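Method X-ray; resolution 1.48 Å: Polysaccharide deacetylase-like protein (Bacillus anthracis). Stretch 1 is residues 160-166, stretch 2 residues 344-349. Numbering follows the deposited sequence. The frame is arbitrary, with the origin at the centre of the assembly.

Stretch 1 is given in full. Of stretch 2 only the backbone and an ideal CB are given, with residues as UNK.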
# COMPACT_ATOMS: atom_id res chain seq x y z
N ILE A 160 -18.22 -22.33 -2.13
CA ILE A 160 -17.20 -22.76 -1.18
C ILE A 160 -17.26 -21.90 0.08
O ILE A 160 -16.90 -20.73 0.05
CB ILE A 160 -15.79 -22.67 -1.79
CG1 ILE A 160 -15.71 -23.50 -3.07
CG2 ILE A 160 -14.74 -23.12 -0.80
CD1 ILE A 160 -16.02 -24.96 -2.87
N LYS A 161 -17.70 -22.51 1.17
CA LYS A 161 -18.01 -21.80 2.42
C LYS A 161 -16.91 -20.86 2.90
O LYS A 161 -17.18 -19.71 3.25
CB LYS A 161 -18.36 -22.82 3.51
CG LYS A 161 -18.80 -22.22 4.82
CD LYS A 161 -19.26 -23.34 5.74
CE LYS A 161 -19.61 -22.86 7.12
NZ LYS A 161 -20.03 -24.04 7.93
N ASP A 162 -15.68 -21.35 2.91
CA ASP A 162 -14.55 -20.57 3.42
C ASP A 162 -14.37 -19.23 2.70
O ASP A 162 -13.87 -18.26 3.27
CB ASP A 162 -13.26 -21.39 3.33
CG ASP A 162 -12.03 -20.58 3.69
OD1 ASP A 162 -11.87 -20.22 4.88
OD2 ASP A 162 -11.22 -20.29 2.79
N LEU A 163 -14.81 -19.18 1.44
CA LEU A 163 -14.63 -17.99 0.61
C LEU A 163 -15.75 -16.97 0.78
O LEU A 163 -15.76 -15.95 0.08
CB LEU A 163 -14.51 -18.39 -0.86
CG LEU A 163 -13.31 -19.28 -1.18
CD1 LEU A 163 -13.29 -19.61 -2.67
CD2 LEU A 163 -12.02 -18.62 -0.76
N PHE A 164 -16.69 -17.23 1.69
CA PHE A 164 -17.76 -16.27 1.99
C PHE A 164 -17.54 -15.55 3.30
O PHE A 164 -17.45 -16.18 4.35
CB PHE A 164 -19.11 -16.99 2.09
CG PHE A 164 -19.67 -17.42 0.76
CD1 PHE A 164 -19.13 -18.50 0.10
CD2 PHE A 164 -20.73 -16.73 0.19
CE1 PHE A 164 -19.65 -18.91 -1.13
CE2 PHE A 164 -21.25 -17.14 -1.04
CZ PHE A 164 -20.71 -18.22 -1.69
N VAL A 165 -17.48 -14.22 3.25
CA VAL A 165 -17.52 -13.39 4.46
C VAL A 165 -18.86 -12.66 4.44
O VAL A 165 -19.23 -12.05 3.45
CB VAL A 165 -16.33 -12.42 4.50
CG1 VAL A 165 -16.50 -11.36 5.60
CG2 VAL A 165 -15.03 -13.19 4.70
N SER A 166 -19.63 -12.75 5.52
CA SER A 166 -20.95 -12.11 5.52
C SER A 166 -20.82 -10.60 5.45
O SER A 166 -19.83 -10.05 5.90
CB SER A 166 -21.73 -12.50 6.78
OG SER A 166 -21.10 -11.97 7.94
N UNK A 344 -2.91 -11.35 2.92
CA UNK A 344 -3.53 -11.88 4.13
C UNK A 344 -4.93 -12.39 3.79
O UNK A 344 -5.81 -11.62 3.41
CB UNK A 344 -3.59 -10.82 5.23
N UNK A 345 -5.14 -13.70 3.92
CA UNK A 345 -6.42 -14.32 3.60
C UNK A 345 -7.43 -14.11 4.72
O UNK A 345 -7.14 -14.39 5.88
CB UNK A 345 -6.23 -15.82 3.33
N UNK A 346 -8.60 -13.58 4.37
CA UNK A 346 -9.71 -13.54 5.33
C UNK A 346 -10.65 -14.72 5.08
O UNK A 346 -11.00 -15.02 3.94
CB UNK A 346 -10.47 -12.22 5.23
N UNK A 347 -11.05 -15.40 6.16
CA UNK A 347 -11.86 -16.60 6.07
C UNK A 347 -13.30 -16.35 6.51
O UNK A 347 -13.58 -15.40 7.24
CB UNK A 347 -11.24 -17.71 6.92
N UNK A 348 -14.20 -17.24 6.10
CA UNK A 348 -15.58 -17.23 6.58
C UNK A 348 -15.66 -17.14 8.10
O UNK A 348 -16.53 -16.46 8.65
CB UNK A 348 -16.31 -18.48 6.10
N UNK A 349 -14.74 -17.82 8.78
CA UNK A 349 -14.75 -17.90 10.24
C UNK A 349 -13.95 -16.80 10.96
O UNK A 349 -13.94 -16.76 12.19
CB UNK A 349 -14.20 -19.27 10.66

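Position 344 lies in extended backbone, and its ideal CB has nothing of stretch 1 within 5.5 Å. The contact therefore places no demand on it, and many side chains would do. It is Val344, a beta-branched residue at home in a strand, and it makes no contact here.

Position 345 is also extended. Its CA-to-CB bond points toward stretch 1, but across open space, so a short side chain would fall short. What waits at the far side is the carboxylate of Asp162 and the CD2 methyl of Leu163, which favour a long side chain, preferably basic, though a long polar or flexible apolar one could also reach. The residue is Arg345. Its NH1 comes 3.8 Å from Leu163 CD2, which sits at the guanidinium edge. Asp162 OD2 is 4.3 Å from Arg345 NH1 and well out of the guanidinium plane, so the opposite charges are merely near each other; water 3 lies between them, accepting from Arg345 NH1 (2.9 Å) and within donating reach of Asp162 OD2 (2.8 Å).

At position 346 the CB points sideways, 4.7 Å from Val165 CG2, the one apolar group near it. Valine, leucine or isoleucine would suit. Ile346 is found, and its CG2 packs 3.9 Å from Val165 CG2, while its CD1 leads away from stretch 1. Water 1 lies within hydrogen-bonding reach of both Ile346 O and Asp162 O; it can donate to either, but not every acceptor around it can be served at once.

Position 347 is dominated by one acceptor: the ideal CB lies 3.3 Å from Asp162 OD1. A side chain with a donor close to the backbone is wanted, and histidine, asparagine, serine or threonine might supply it. His347 does so with ND1, the ring nitrogen nearer the backbone, which donates to Asp162 OD1 at 2.7 Å, the oxygen lying near the ring plane.

Position 348 is the most closely engaged. Its backbone N donates to Asp162 O (3.0 Å), and its ideal CB is tight against Phe164 O (3.1 Å) and Lys161 O (3.2 Å). A compact donor could use the Phe164 carbonyl, while a flat ring could also lie against the extended Lys161 chain. His348 combines both: ND1 donates to Phe164 O at 2.7 Å, at the ring edge, and Lys161 CG sits over one face, 4.1 Å from the ring centroid, in a CH-pi contact.

Position 349 points sideways into space free of stretch 1, so small or polar residues would be tolerated. Thr349 makes no direct contact; its N gives a weak hydrogen bond to water 2, which donates to Asp162 OD1.

Stretch 2 344-349: VRIHHT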
# COMPACT_ATOMS: atom_id res chain seq x y z
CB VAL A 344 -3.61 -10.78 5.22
CG1 VAL A 344 -4.30 -11.32 6.47
CG2 VAL A 344 -2.21 -10.26 5.56
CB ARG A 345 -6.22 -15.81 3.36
CG ARG A 345 -7.50 -16.58 3.10
CD ARG A 345 -7.22 -18.07 2.87
NE ARG A 345 -6.48 -18.34 1.63
CZ ARG A 345 -7.06 -18.45 0.43
NH1 ARG A 345 -8.37 -18.28 0.30
NH2 ARG A 345 -6.31 -18.70 -0.64
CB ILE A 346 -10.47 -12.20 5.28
CG1 ILE A 346 -9.50 -11.03 5.46
CG2 ILE A 346 -11.58 -12.19 6.33
CD1 ILE A 346 -8.57 -11.15 6.67
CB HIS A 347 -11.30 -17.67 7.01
CG HIS A 347 -9.90 -18.08 6.70
ND1 HIS A 347 -9.61 -19.13 5.84
CD2 HIS A 347 -8.71 -17.61 7.13
CE1 HIS A 347 -8.30 -19.28 5.77
NE2 HIS A 347 -7.73 -18.37 6.54
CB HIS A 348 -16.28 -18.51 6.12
CG HIS A 348 -17.70 -18.62 6.60
ND1 HIS A 348 -18.73 -17.88 6.06
CD2 HIS A 348 -18.25 -19.40 7.55
CE1 HIS A 348 -19.86 -18.20 6.67
NE2 HIS A 348 -19.60 -19.12 7.58
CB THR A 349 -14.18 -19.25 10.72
OG1 THR A 349 -12.83 -19.39 10.24
CG2 THR A 349 -15.02 -20.41 10.21
O HOH W 1 -13.32 -15.52 2.55
O HOH W 2 -13.53 -20.47 7.08
O HOH W 3 -10.42 -17.61 2.28
O HOH W 4 -17.76 -13.93 7.91
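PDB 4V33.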